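Local coordinates for insecticidal crystal protein Cry7Cal (Bacillus thuringiensis, PDB 5ZI1) that acts as an insecticidal toxin of the delta-endotoxin family, active against the locust Locusta migratoria manilensis, probably through binding to a receptor, at residues K208-E213 and D270-A275; Q252-P257 and R285-P290; D256-T261 and T357-A362; A313-H318 and Q371-L376; Y434-F439 and I447-W452. All coordinates share one frame; numbering follows the deposited sequence.

Contact 1 (K208-E213 and D270-A275); sequences KGKVWE and DWYGAA
Tyr272 donates its OH to Glu213 OE2 at 2.8 Å, the one direct hydrogen bond between the segments. The phenol oxygen lies above the carboxylate, 44° out of its plane, and the two side chains cross at about a right angle. The Glu213 chain is extended, with CG anti to the backbone N (chi1 178°); at its end OE1 lies 3.2 Å from Trp271 CZ2, near the plane of the indole. Water links the same pair further along: one molecule donates to Glu213 OE1 at 2.7 Å and accepts from Trp271 NE1. A second water accepts from Gly209 N and lies within hydrogen-bonding distance of Tyr272 O, one of several acceptors it could serve. The contact is a domain interface, joining the first turn of helix 208-227, in the N-terminal helical domain, to a loop with a short 3-10 turn in the following beta domain. Apolar packing centres on a CH-pi contact: Lys210 CB stands 3.6 Å from the Tyr272 ring centroid, only 14° off the normal, and CG and CD continue across the same ring toward CE2. Beside it, Gly209 brings bare backbone against the loop, its CA 3.7 Å from Ala275 CB and its O 3.5 Å from Trp271 CH2.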
# COMPACT_ATOMS: atom_id res chain seq x y z
N LYS A 208 -11.17 23.67 8.04
CA LYS A 208 -10.23 22.60 8.38
C LYS A 208 -10.75 21.23 7.97
O LYS A 208 -9.99 20.40 7.46
CB LYS A 208 -9.91 22.63 9.87
CG LYS A 208 -8.43 22.43 10.16
CD LYS A 208 -7.61 23.32 9.23
CE LYS A 208 -6.35 23.81 9.88
NZ LYS A 208 -5.78 24.93 9.05
N GLY A 209 -12.06 21.00 8.13
CA GLY A 209 -12.63 19.70 7.76
C GLY A 209 -12.40 19.36 6.30
O GLY A 209 -12.02 18.24 5.96
N LYS A 210 -12.64 20.32 5.42
CA LYS A 210 -12.34 20.08 4.01
C LYS A 210 -10.84 20.08 3.75
O LYS A 210 -10.39 19.51 2.75
CB LYS A 210 -13.04 21.12 3.14
CG LYS A 210 -13.10 20.76 1.66
CD LYS A 210 -13.92 21.78 0.90
CE LYS A 210 -14.06 21.40 -0.57
NZ LYS A 210 -15.12 22.23 -1.23
N VAL A 211 -10.04 20.72 4.60
CA VAL A 211 -8.61 20.67 4.39
C VAL A 211 -8.10 19.28 4.69
O VAL A 211 -7.32 18.71 3.92
CB VAL A 211 -7.90 21.74 5.24
CG1 VAL A 211 -6.44 21.38 5.43
CG2 VAL A 211 -8.00 23.09 4.56
N TRP A 212 -8.59 18.67 5.77
CA TRP A 212 -8.25 17.29 6.05
C TRP A 212 -8.69 16.36 4.94
O TRP A 212 -7.94 15.48 4.51
CB TRP A 212 -8.86 16.84 7.37
CG TRP A 212 -8.28 15.55 7.74
CD1 TRP A 212 -7.07 15.34 8.35
CD2 TRP A 212 -8.83 14.26 7.50
NE1 TRP A 212 -6.85 14.00 8.53
CE2 TRP A 212 -7.91 13.31 8.01
CE3 TRP A 212 -10.02 13.81 6.91
CZ2 TRP A 212 -8.14 11.94 7.94
CZ3 TRP A 212 -10.24 12.45 6.85
CH2 TRP A 212 -9.31 11.53 7.37
N GLU A 213 -9.92 16.53 4.44
CA GLU A 213 -10.41 15.63 3.40
C GLU A 213 -9.50 15.65 2.18
O GLU A 213 -9.16 14.59 1.65
CB GLU A 213 -11.84 16.01 3.02
CG GLU A 213 -12.42 15.15 1.92
CD GLU A 213 -13.96 15.21 1.90
OE1 GLU A 213 -14.60 14.74 2.87
OE2 GLU A 213 -14.52 15.73 0.92
N ASP A 270 -22.74 21.35 4.17
CA ASP A 270 -21.61 20.42 4.17
C ASP A 270 -21.12 20.19 5.59
O ASP A 270 -21.11 21.09 6.43
CB ASP A 270 -20.46 20.96 3.32
CG ASP A 270 -20.78 20.97 1.84
OD1 ASP A 270 -21.82 20.41 1.45
OD2 ASP A 270 -19.98 21.53 1.06
N TRP A 271 -20.68 18.96 5.86
CA TRP A 271 -20.22 18.64 7.21
C TRP A 271 -18.94 19.38 7.60
O TRP A 271 -18.67 19.51 8.80
CB TRP A 271 -20.03 17.12 7.35
CG TRP A 271 -18.89 16.55 6.51
CD1 TRP A 271 -18.98 15.97 5.28
CD2 TRP A 271 -17.49 16.55 6.85
NE1 TRP A 271 -17.74 15.60 4.83
CE2 TRP A 271 -16.80 15.94 5.77
CE3 TRP A 271 -16.75 16.99 7.95
CZ2 TRP A 271 -15.41 15.75 5.78
CZ3 TRP A 271 -15.37 16.80 7.95
CH2 TRP A 271 -14.72 16.19 6.87
N TYR A 272 -18.16 19.90 6.63
CA TYR A 272 -16.81 20.41 6.94
C TYR A 272 -16.81 21.41 8.09
O TYR A 272 -16.01 21.29 9.03
CB TYR A 272 -16.16 21.05 5.71
CG TYR A 272 -16.17 20.20 4.46
CD1 TYR A 272 -15.60 18.94 4.45
CD2 TYR A 272 -16.75 20.68 3.28
CE1 TYR A 272 -15.60 18.17 3.29
CE2 TYR A 272 -16.76 19.92 2.13
CZ TYR A 272 -16.19 18.67 2.14
OH TYR A 272 -16.20 17.91 1.00
N GLY A 273 -17.71 22.40 8.05
CA GLY A 273 -17.77 23.40 9.10
C GLY A 273 -17.97 22.84 10.49
O GLY A 273 -17.63 23.51 11.47
N ALA A 274 -18.51 21.62 10.60
CA ALA A 274 -18.71 20.99 11.90
C ALA A 274 -17.48 20.28 12.45
O ALA A 274 -17.42 20.02 13.65
CB ALA A 274 -19.88 20.00 11.83
N ALA A 275 -16.49 19.98 11.60
CA ALA A 275 -15.27 19.35 12.08
C ALA A 275 -14.45 20.30 12.95
O ALA A 275 -14.66 21.52 12.94
CB ALA A 275 -14.41 18.87 10.92
O HOH W 1 -13.45 22.47 10.30
O HOH W 2 -17.19 13.89 3.00

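Contact 2 (Q252-P257 and R285-P290)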
# COMPACT_ATOMS: atom_id res chain seq x y z
N GLN A 252 -2.77 0.84 5.61
CA GLN A 252 -4.20 1.08 5.69
C GLN A 252 -4.52 2.48 5.17
O GLN A 252 -3.90 3.46 5.60
CB GLN A 252 -4.67 0.94 7.15
CG GLN A 252 -6.17 1.22 7.41
CD GLN A 252 -6.52 0.98 8.88
OE1 GLN A 252 -7.17 -0.01 9.21
NE2 GLN A 252 -6.06 1.86 9.76
N ILE A 253 -5.49 2.58 4.26
CA ILE A 253 -5.92 3.88 3.76
C ILE A 253 -7.40 4.08 4.02
O ILE A 253 -8.17 3.12 4.20
CB ILE A 253 -5.60 4.05 2.27
CG1 ILE A 253 -6.21 2.93 1.46
CG2 ILE A 253 -4.07 4.16 2.06
CD1 ILE A 253 -5.67 2.91 0.03
N PHE A 254 -7.81 5.35 4.02
CA PHE A 254 -9.17 5.74 4.40
C PHE A 254 -9.87 6.45 3.25
O PHE A 254 -9.30 7.35 2.64
CB PHE A 254 -9.17 6.64 5.63
CG PHE A 254 -8.89 5.87 6.90
CD1 PHE A 254 -7.57 5.49 7.22
CD2 PHE A 254 -9.93 5.49 7.75
CE1 PHE A 254 -7.29 4.79 8.39
CE2 PHE A 254 -9.67 4.78 8.91
CZ PHE A 254 -8.34 4.41 9.22
N THR A 255 -11.11 6.01 2.98
CA THR A 255 -11.99 6.67 2.03
C THR A 255 -12.53 7.96 2.65
O THR A 255 -12.38 8.22 3.85
CB THR A 255 -13.15 5.74 1.62
OG1 THR A 255 -13.69 5.08 2.78
CG2 THR A 255 -12.69 4.68 0.61
N ASP A 256 -13.15 8.80 1.81
CA ASP A 256 -13.61 10.10 2.29
C ASP A 256 -14.61 9.93 3.43
O ASP A 256 -15.36 8.94 3.46
CB ASP A 256 -14.25 10.92 1.17
CG ASP A 256 -13.27 11.27 0.07
OD1 ASP A 256 -12.04 11.08 0.28
OD2 ASP A 256 -13.72 11.74 -1.00
N PRO A 257 -14.64 10.85 4.39
CA PRO A 257 -15.59 10.71 5.50
C PRO A 257 -17.03 10.65 4.99
O PRO A 257 -17.38 11.27 3.98
CB PRO A 257 -15.33 11.94 6.36
CG PRO A 257 -13.83 12.30 6.04
CD PRO A 257 -13.73 12.01 4.56
N ARG A 285 -7.86 11.44 15.36
CA ARG A 285 -9.05 10.61 15.59
C ARG A 285 -9.46 9.84 14.36
O ARG A 285 -10.02 8.75 14.49
CB ARG A 285 -10.23 11.45 16.10
CG ARG A 285 -11.58 10.73 16.09
CD ARG A 285 -11.78 9.96 17.39
NE ARG A 285 -11.60 10.79 18.58
CZ ARG A 285 -12.46 11.72 18.95
NH1 ARG A 285 -13.55 11.92 18.22
NH2 ARG A 285 -12.25 12.43 20.05
N ALA A 286 -9.14 10.34 13.17
CA ALA A 286 -9.45 9.59 11.96
C ALA A 286 -8.46 8.47 11.65
O ALA A 286 -8.84 7.48 11.03
CB ALA A 286 -9.50 10.53 10.76
N ILE A 287 -7.20 8.62 12.03
CA ILE A 287 -6.12 7.75 11.55
C ILE A 287 -5.48 7.07 12.75
O ILE A 287 -4.71 7.68 13.49
CB ILE A 287 -5.08 8.55 10.75
CG1 ILE A 287 -5.80 9.32 9.63
CG2 ILE A 287 -3.98 7.64 10.23
CD1 ILE A 287 -6.42 8.44 8.59
N PRO A 288 -5.79 5.79 12.99
CA PRO A 288 -5.22 5.09 14.14
C PRO A 288 -3.71 5.00 14.01
O PRO A 288 -3.16 5.11 12.92
CB PRO A 288 -5.86 3.70 14.07
CG PRO A 288 -7.05 3.86 13.15
CD PRO A 288 -6.59 4.88 12.15
N LYS A 289 -3.05 4.83 15.15
CA LYS A 289 -1.60 4.67 15.17
C LYS A 289 -1.19 3.41 14.41
O LYS A 289 -1.94 2.43 14.36
CB LYS A 289 -1.09 4.58 16.61
CG LYS A 289 -1.19 5.92 17.40
CD LYS A 289 -0.48 7.08 16.69
CE LYS A 289 -0.78 8.44 17.34
NZ LYS A 289 -1.96 9.18 16.75
N PRO A 290 -0.00 3.41 13.80
CA PRO A 290 0.54 2.16 13.24
C PRO A 290 0.50 1.04 14.26
O PRO A 290 0.76 1.24 15.45
CB PRO A 290 1.99 2.53 12.89
CG PRO A 290 2.02 4.02 12.85
CD PRO A 290 1.00 4.48 13.84
O HOH W 3 -3.96 3.85 9.92
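The backbones of Phe254 and Ile287 stay well apart, 8.0 Å from CA to CA, and no hydrogen bond joins the segments directly, so the gap is bridged largely by the Phe254 side chain, which also meets backbone. Its ring takes Ala286 O over one face, offset toward the rim, with the oxygen 3.5 Å from CE2. Ile287, the first residue past helix 279-286 to leave helical torsions, slides past the ring in the opposite sense and brings CD1 to 3.4 Å from Phe254 CD1; chi2 of -66° turns Ile287 CD1 to where it touches. Pro288 meets the ring tip to tip, CD lying 3.4 Å from Phe254 CZ. Gln252 crosses Pro288 at about a right angle, its NE2 3.9 Å from Pro288 CD. That NE2 also donates to a water at 2.9 Å, which makes a weak bond to Pro288 O, while Gln252 OE1 is hydrogen-bonded to Ser433. The packing thus joins edge strand 252-254 of a three-stranded antiparallel sheet to the exit of helix 279-286, which lies against that sheet: Ala286 O accepts from Ser436 OG of strand 430-437, and helix 208-227 touches Ala286 and Ile287 through Trp212 and Arg219.

Contact 3 (D256-T261 and T357-A362)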
# COMPACT_ATOMS: atom_id res chain seq x y z
N ASP A 256 -13.15 8.80 1.81
CA ASP A 256 -13.61 10.10 2.29
C ASP A 256 -14.61 9.93 3.43
O ASP A 256 -15.36 8.94 3.46
CB ASP A 256 -14.25 10.92 1.17
CG ASP A 256 -13.27 11.27 0.07
OD1 ASP A 256 -12.04 11.08 0.28
OD2 ASP A 256 -13.72 11.74 -1.00
N PRO A 257 -14.64 10.85 4.39
CA PRO A 257 -15.59 10.71 5.50
C PRO A 257 -17.03 10.65 4.99
O PRO A 257 -17.38 11.27 3.98
CB PRO A 257 -15.33 11.94 6.36
CG PRO A 257 -13.83 12.30 6.04
CD PRO A 257 -13.73 12.01 4.56
N ILE A 258 -17.84 9.85 5.67
CA ILE A 258 -19.24 9.66 5.26
C ILE A 258 -20.03 10.77 5.94
O ILE A 258 -20.58 10.62 7.03
CB ILE A 258 -19.77 8.27 5.64
CG1 ILE A 258 -18.85 7.15 5.12
CG2 ILE A 258 -21.19 8.08 5.14
CD1 ILE A 258 -19.30 5.81 5.65
N GLY A 259 -20.05 11.93 5.29
CA GLY A 259 -20.77 13.07 5.80
C GLY A 259 -21.49 13.75 4.65
O GLY A 259 -21.21 13.50 3.48
N LEU A 260 -22.43 14.62 5.01
CA LEU A 260 -23.23 15.29 3.99
C LEU A 260 -22.40 16.36 3.28
O LEU A 260 -21.79 17.21 3.92
CB LEU A 260 -24.47 15.92 4.61
CG LEU A 260 -25.39 16.65 3.64
CD1 LEU A 260 -26.08 15.65 2.70
CD2 LEU A 260 -26.43 17.43 4.44
N THR A 261 -22.37 16.30 1.95
CA THR A 261 -21.84 17.36 1.11
C THR A 261 -22.73 17.51 -0.11
O THR A 261 -23.53 16.62 -0.44
CB THR A 261 -20.39 17.10 0.63
OG1 THR A 261 -20.38 15.96 -0.24
CG2 THR A 261 -19.45 16.88 1.79
N THR A 357 -18.88 -0.96 0.27
CA THR A 357 -19.89 -0.42 1.18
C THR A 357 -20.77 0.57 0.44
O THR A 357 -20.38 1.15 -0.58
CB THR A 357 -19.28 0.27 2.41
OG1 THR A 357 -18.50 1.39 2.00
CG2 THR A 357 -18.38 -0.71 3.19
N TYR A 358 -21.99 0.74 0.96
CA TYR A 358 -22.97 1.71 0.47
C TYR A 358 -23.50 2.43 1.69
O TYR A 358 -23.81 1.79 2.71
CB TYR A 358 -24.10 1.03 -0.31
CG TYR A 358 -25.30 1.93 -0.64
CD1 TYR A 358 -25.25 2.86 -1.67
CD2 TYR A 358 -26.47 1.83 0.10
CE1 TYR A 358 -26.32 3.67 -1.96
CE2 TYR A 358 -27.57 2.64 -0.19
CZ TYR A 358 -27.49 3.55 -1.22
OH TYR A 358 -28.57 4.34 -1.51
N SER A 359 -23.59 3.76 1.61
CA SER A 359 -24.05 4.53 2.77
C SER A 359 -24.98 5.66 2.34
O SER A 359 -24.92 6.14 1.20
CB SER A 359 -22.86 5.10 3.56
OG SER A 359 -22.16 6.07 2.79
N ILE A 360 -25.84 6.07 3.26
CA ILE A 360 -26.62 7.30 3.13
C ILE A 360 -26.11 8.27 4.18
O ILE A 360 -26.09 7.95 5.37
CB ILE A 360 -28.14 7.09 3.32
CG1 ILE A 360 -28.71 6.03 2.37
CG2 ILE A 360 -28.91 8.43 3.07
CD1 ILE A 360 -28.80 6.49 0.94
N ALA A 361 -25.71 9.46 3.74
CA ALA A 361 -25.32 10.52 4.65
C ALA A 361 -26.39 11.60 4.67
O ALA A 361 -27.01 11.89 3.64
CB ALA A 361 -23.96 11.13 4.25
N ALA A 362 -26.62 12.18 5.85
CA ALA A 362 -27.58 13.26 6.02
C ALA A 362 -27.06 14.17 7.13
O ALA A 362 -26.13 13.82 7.87
CB ALA A 362 -28.98 12.72 6.37
O HOH W 4 -23.33 14.44 7.74
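Ser359 is the first residue of strand segment 357-362 to meet the loop 256-261 closely, and it does so through its hydroxyl. OG lies between the backbone N and the carbonyl carbon (chi1 66°) and reaches Ile258 CG2 at 3.2 Å, a short van der Waals approach to a methyl group. Ser359 CB follows at 3.8 Å from the same CG2, and Ile258 CD1 lies beyond at 4.1 Å from OG. Ile258 itself sits at the centre of an inverse gamma turn, closed by a weak bond from Gly259 N to Pro257 O at 3.0 Å, and its CB points toward the strand. The two chains then run roughly side by side, their end-to-end directions 32° apart, without any direct backbone hydrogen bond. Here the loop that leaves edge strand 252-254 passes over strand 352-365, which belongs to a different antiparallel sheet of the beta-prism domain. Next in sequence, Ala361 directs its CB at the turn: the methyl lies 3.6 Å from Gly259 C and 4.2 Å from Ile258 CG2, touching both peptide and side chain. At Ala362 the CB points away, so the backbone makes the contact. Leu260 CB lies 4.0 Å from Ala362 C, and a water accepts from Leu260 N and donates to Ala362 O, each bond being 2.9 Å long.

Contact 4 (A313-H318 and Q371-L376)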
# COMPACT_ATOMS: atom_id res chain seq x y z
N ALA A 313 -32.33 9.01 12.45
CA ALA A 313 -31.37 8.48 13.40
C ALA A 313 -29.99 9.09 13.16
O ALA A 313 -29.67 9.51 12.05
CB ALA A 313 -31.31 6.96 13.30
N ILE A 314 -29.21 9.17 14.25
CA ILE A 314 -27.81 9.57 14.25
C ILE A 314 -27.07 8.59 15.15
O ILE A 314 -27.63 8.11 16.14
CB ILE A 314 -27.58 11.01 14.76
CG1 ILE A 314 -28.01 11.11 16.23
CG2 ILE A 314 -28.31 12.05 13.90
CD1 ILE A 314 -27.67 12.44 16.89
N TRP A 315 -25.81 8.31 14.81
CA TRP A 315 -25.04 7.40 15.66
C TRP A 315 -24.72 8.09 16.97
O TRP A 315 -24.37 9.27 16.99
CB TRP A 315 -23.72 6.97 15.01
CG TRP A 315 -23.81 6.28 13.70
CD1 TRP A 315 -24.89 6.22 12.88
CD2 TRP A 315 -22.76 5.56 13.04
NE1 TRP A 315 -24.58 5.50 11.75
CE2 TRP A 315 -23.28 5.08 11.83
CE3 TRP A 315 -21.44 5.26 13.38
CZ2 TRP A 315 -22.53 4.33 10.94
CZ3 TRP A 315 -20.69 4.52 12.49
CH2 TRP A 315 -21.23 4.06 11.29
N THR A 316 -24.85 7.36 18.08
CA THR A 316 -24.34 7.84 19.35
C THR A 316 -22.92 7.34 19.61
O THR A 316 -22.16 7.97 20.36
CB THR A 316 -25.26 7.38 20.48
OG1 THR A 316 -25.19 5.95 20.59
CG2 THR A 316 -26.73 7.77 20.19
N GLY A 317 -22.56 6.19 19.04
CA GLY A 317 -21.24 5.62 19.23
C GLY A 317 -21.09 4.42 18.33
O GLY A 317 -22.04 4.00 17.65
N HIS A 318 -19.89 3.86 18.32
CA HIS A 318 -19.66 2.63 17.58
C HIS A 318 -18.37 1.99 18.08
O HIS A 318 -17.58 2.61 18.80
CB HIS A 318 -19.60 2.88 16.07
CG HIS A 318 -18.31 3.47 15.59
ND1 HIS A 318 -18.05 4.82 15.66
CD2 HIS A 318 -17.22 2.90 15.03
CE1 HIS A 318 -16.84 5.05 15.16
NE2 HIS A 318 -16.32 3.91 14.77
N GLN A 371 -25.34 15.21 12.48
CA GLN A 371 -24.77 14.47 11.36
C GLN A 371 -25.31 13.05 11.43
O GLN A 371 -25.33 12.45 12.50
CB GLN A 371 -23.24 14.47 11.40
CG GLN A 371 -22.65 15.78 11.85
CD GLN A 371 -22.64 16.84 10.76
OE1 GLN A 371 -22.79 16.56 9.56
NE2 GLN A 371 -22.45 18.08 11.18
N ALA A 372 -25.75 12.53 10.29
CA ALA A 372 -26.52 11.30 10.29
C ALA A 372 -26.00 10.34 9.23
O ALA A 372 -25.79 10.74 8.07
CB ALA A 372 -28.02 11.59 10.07
N VAL A 373 -25.80 9.09 9.62
CA VAL A 373 -25.61 7.99 8.69
C VAL A 373 -26.69 6.95 8.98
O VAL A 373 -26.44 5.97 9.72
CB VAL A 373 -24.20 7.39 8.80
CG1 VAL A 373 -24.05 6.25 7.81
CG2 VAL A 373 -23.12 8.50 8.55
N PRO A 374 -27.91 7.11 8.47
CA PRO A 374 -28.99 6.20 8.86
C PRO A 374 -28.92 4.85 8.17
O PRO A 374 -29.60 3.91 8.62
CB PRO A 374 -30.27 6.96 8.47
CG PRO A 374 -29.85 7.96 7.45
CD PRO A 374 -28.40 8.29 7.72
N LEU A 375 -28.09 4.71 7.13
CA LEU A 375 -27.99 3.44 6.43
C LEU A 375 -26.54 3.17 6.03
O LEU A 375 -25.85 4.05 5.51
CB LEU A 375 -28.92 3.44 5.21
CG LEU A 375 -28.92 2.18 4.34
CD1 LEU A 375 -30.28 2.05 3.67
CD2 LEU A 375 -27.83 2.17 3.27
N LEU A 376 -26.10 1.93 6.28
CA LEU A 376 -24.78 1.44 5.89
C LEU A 376 -24.94 -0.03 5.51
O LEU A 376 -25.37 -0.84 6.33
CB LEU A 376 -23.77 1.59 7.03
CG LEU A 376 -22.31 1.13 6.82
CD1 LEU A 376 -21.60 2.04 5.84
CD2 LEU A 376 -21.58 1.11 8.14
O HOH W 5 -24.56 9.91 12.71
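Ile314 and Ala372 form one apolar part of this contact, with Ile314 CG2 3.9 Å from Ala372 CB; the other is Trp315 against Val373 and Leu376. The indole of Trp315 crosses the Val373 side chain obliquely, its CE2 3.9 Å from Val373 CB and its CZ2 near CG1. The benzo end meets Leu376 at the ring edge, CH2 to CD2 being 4.3 Å. Outward from this centre, methyl groups press on carbonyl oxygens: Ile314 CG2 lies 3.3 Å from Gln371 O, and Ala372 CB comes equally near Ala313 O. The polar edge is reached at the pyrrole nitrogen, where Trp315 NE1 donates to Val373 O at 2.8 Å. Its N-H...O angle of 149° indicates a moderately bent bond, with the oxygen 16° out of the indole plane. Alongside, a water accepts from Trp315 N and donates to Gln371 O at 2.7 Å, bridging main chains that form no direct hydrogen bond with each other; its link to Val373 N is weak. Strands 312-324 and 369-382 lie in separate four-stranded antiparallel sheets of the beta-prism domain and cross at 103° in these short segments, so the contact is packing between sheets. Trp315 also rests on Val301 of neighbouring strand 294-306, Ala372 on Ala362 of strand 352-365, and Pro448 of strand 448-454 touches the indole from the third sheet.

Contact 5 (Y434-F439 and I447-W452)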
# COMPACT_ATOMS: atom_id res chain seq x y z
N TYR A 434 -11.44 -0.88 9.05
CA TYR A 434 -11.57 -0.03 10.22
C TYR A 434 -12.76 0.89 10.03
O TYR A 434 -13.25 1.09 8.92
CB TYR A 434 -10.27 0.78 10.46
CG TYR A 434 -10.15 1.23 11.90
CD1 TYR A 434 -9.65 0.36 12.87
CD2 TYR A 434 -10.61 2.48 12.31
CE1 TYR A 434 -9.59 0.72 14.20
CE2 TYR A 434 -10.54 2.85 13.65
CZ TYR A 434 -10.03 1.97 14.59
OH TYR A 434 -9.95 2.32 15.92
N VAL A 435 -13.23 1.45 11.15
CA VAL A 435 -14.19 2.55 11.13
C VAL A 435 -13.75 3.55 12.19
O VAL A 435 -13.90 3.29 13.39
CB VAL A 435 -15.64 2.11 11.42
CG1 VAL A 435 -16.58 3.28 11.14
CG2 VAL A 435 -16.02 0.84 10.63
N SER A 436 -13.23 4.69 11.75
CA SER A 436 -12.91 5.76 12.67
C SER A 436 -14.01 6.82 12.57
O SER A 436 -15.10 6.56 12.07
CB SER A 436 -11.52 6.32 12.34
OG SER A 436 -11.51 6.82 11.02
N GLU A 437 -13.72 8.03 13.02
CA GLU A 437 -14.68 9.11 12.89
C GLU A 437 -13.93 10.42 12.76
O GLU A 437 -12.71 10.50 12.97
CB GLU A 437 -15.62 9.16 14.09
CG GLU A 437 -14.92 9.60 15.33
CD GLU A 437 -15.72 9.35 16.58
OE1 GLU A 437 -15.33 9.89 17.64
OE2 GLU A 437 -16.73 8.61 16.51
N ILE A 438 -14.69 11.45 12.41
CA ILE A 438 -14.23 12.82 12.32
C ILE A 438 -14.39 13.47 13.69
O ILE A 438 -15.49 13.45 14.26
CB ILE A 438 -15.02 13.60 11.26
CG1 ILE A 438 -14.61 13.15 9.86
CG2 ILE A 438 -14.79 15.08 11.40
CD1 ILE A 438 -13.12 13.41 9.54
N PHE A 439 -13.30 14.03 14.21
CA PHE A 439 -13.35 14.83 15.43
C PHE A 439 -14.23 16.05 15.20
O PHE A 439 -13.89 16.94 14.42
CB PHE A 439 -11.93 15.26 15.82
CG PHE A 439 -11.81 15.72 17.24
CD1 PHE A 439 -12.52 16.81 17.70
CD2 PHE A 439 -10.96 15.05 18.12
CE1 PHE A 439 -12.42 17.23 19.02
CE2 PHE A 439 -10.83 15.47 19.44
CZ PHE A 439 -11.57 16.57 19.89
N ILE A 447 -19.75 11.26 12.31
CA ILE A 447 -19.28 11.23 10.93
C ILE A 447 -18.23 10.13 10.82
O ILE A 447 -17.07 10.35 11.19
CB ILE A 447 -18.69 12.57 10.49
CG1 ILE A 447 -19.72 13.70 10.65
CG2 ILE A 447 -18.25 12.51 9.05
CD1 ILE A 447 -19.15 15.04 10.28
N PRO A 448 -18.57 8.94 10.33
CA PRO A 448 -17.61 7.83 10.31
C PRO A 448 -16.66 7.92 9.13
O PRO A 448 -16.91 8.59 8.13
CB PRO A 448 -18.51 6.60 10.18
CG PRO A 448 -19.93 7.14 9.89
CD PRO A 448 -19.81 8.59 9.62
N VAL A 449 -15.52 7.26 9.27
CA VAL A 449 -14.56 7.17 8.17
C VAL A 449 -14.12 5.72 8.06
O VAL A 449 -13.77 5.09 9.06
CB VAL A 449 -13.35 8.09 8.37
CG1 VAL A 449 -12.61 8.25 7.06
CG2 VAL A 449 -13.76 9.43 8.90
N LEU A 450 -14.15 5.19 6.84
CA LEU A 450 -13.88 3.78 6.61
C LEU A 450 -12.41 3.57 6.24
O LEU A 450 -11.84 4.32 5.43
CB LEU A 450 -14.81 3.24 5.53
CG LEU A 450 -16.35 3.35 5.77
CD1 LEU A 450 -17.13 2.68 4.66
CD2 LEU A 450 -16.78 2.78 7.12
N GLY A 451 -11.79 2.56 6.85
CA GLY A 451 -10.40 2.20 6.59
C GLY A 451 -10.33 0.85 5.91
O GLY A 451 -11.10 -0.07 6.24
N TRP A 452 -9.41 0.75 4.94
CA TRP A 452 -9.25 -0.40 4.05
C TRP A 452 -7.81 -0.90 4.07
O TRP A 452 -6.87 -0.09 4.14
CB TRP A 452 -9.64 -0.00 2.62
CG TRP A 452 -10.98 0.64 2.52
CD1 TRP A 452 -11.29 1.93 2.78
CD2 TRP A 452 -12.21 -0.01 2.16
NE1 TRP A 452 -12.64 2.14 2.60
CE2 TRP A 452 -13.23 0.96 2.22
CE3 TRP A 452 -12.55 -1.31 1.79
CZ2 TRP A 452 -14.56 0.67 1.91
CZ3 TRP A 452 -13.88 -1.60 1.49
CH2 TRP A 452 -14.87 -0.61 1.55
O HOH W 6 -17.93 12.12 14.34
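Ile438 packs against Ile447 and Val449 toward the connection between the two strands. Its CB begins the contact 3.9 Å from Ile447 CB, with Ile447 O at almost the same distance. From there CG1, set anti to the carbonyl carbon (chi1 -72°), touches two methyl groups, 3.8 Å from Ile447 CG2 and 3.9 Å from Val449 CG2. The tip, CD1, stays beside Val449, 4.1 Å from the same CG2. Ile438 N donates to Ile447 O at 2.9 Å, nearly in line with the carbonyl. A water also links the two residues, accepting from Ile447 N and donating to Ile438 O. Two reciprocal pairs of backbone bonds continue the ladder, joining Ser436 with Val449 and Tyr434 with Gly451; the straightest, Gly451 N to Tyr434 O, has an angle of 175°. Val435 pairs with Leu450 between them, its CG1 4.1 Å from Leu450 CD2, and reaches diagonally to Pro448 CB at 4.0 Å, all three on one face. Tyr434, directed to the other face, has its OH hydrogen-bonded to Tyr335 OH. Strand axes 149° apart and this regular pairing define a twisted antiparallel beta hairpin, within the three-stranded sheet completed by strand 252-254.

Contact 1 joins the N-terminal helical domain to the beta domain, within which the other four contacts lie. Contacts 2 and 5, centres 6 Å apart, share the three-stranded sheet and are tied by the Arg285–Glu437 salt bridge. Contacts 3 and 4, centres 10 Å apart, meet through paired strands 352-365 and 369-382. Contact 3 starts from the same loop as contact 2, and its Ile258 N probably bonds Pro448 O of contact 5; contact 4, centred 12 Å from contact 5, touches that hairpin. Along the chain, contact 1 interlocks with contacts 2 and 3, contact 3 with contact 4, and contact 5 closes last. Together they join the three prism sheets and, through contact 1, the helical domain.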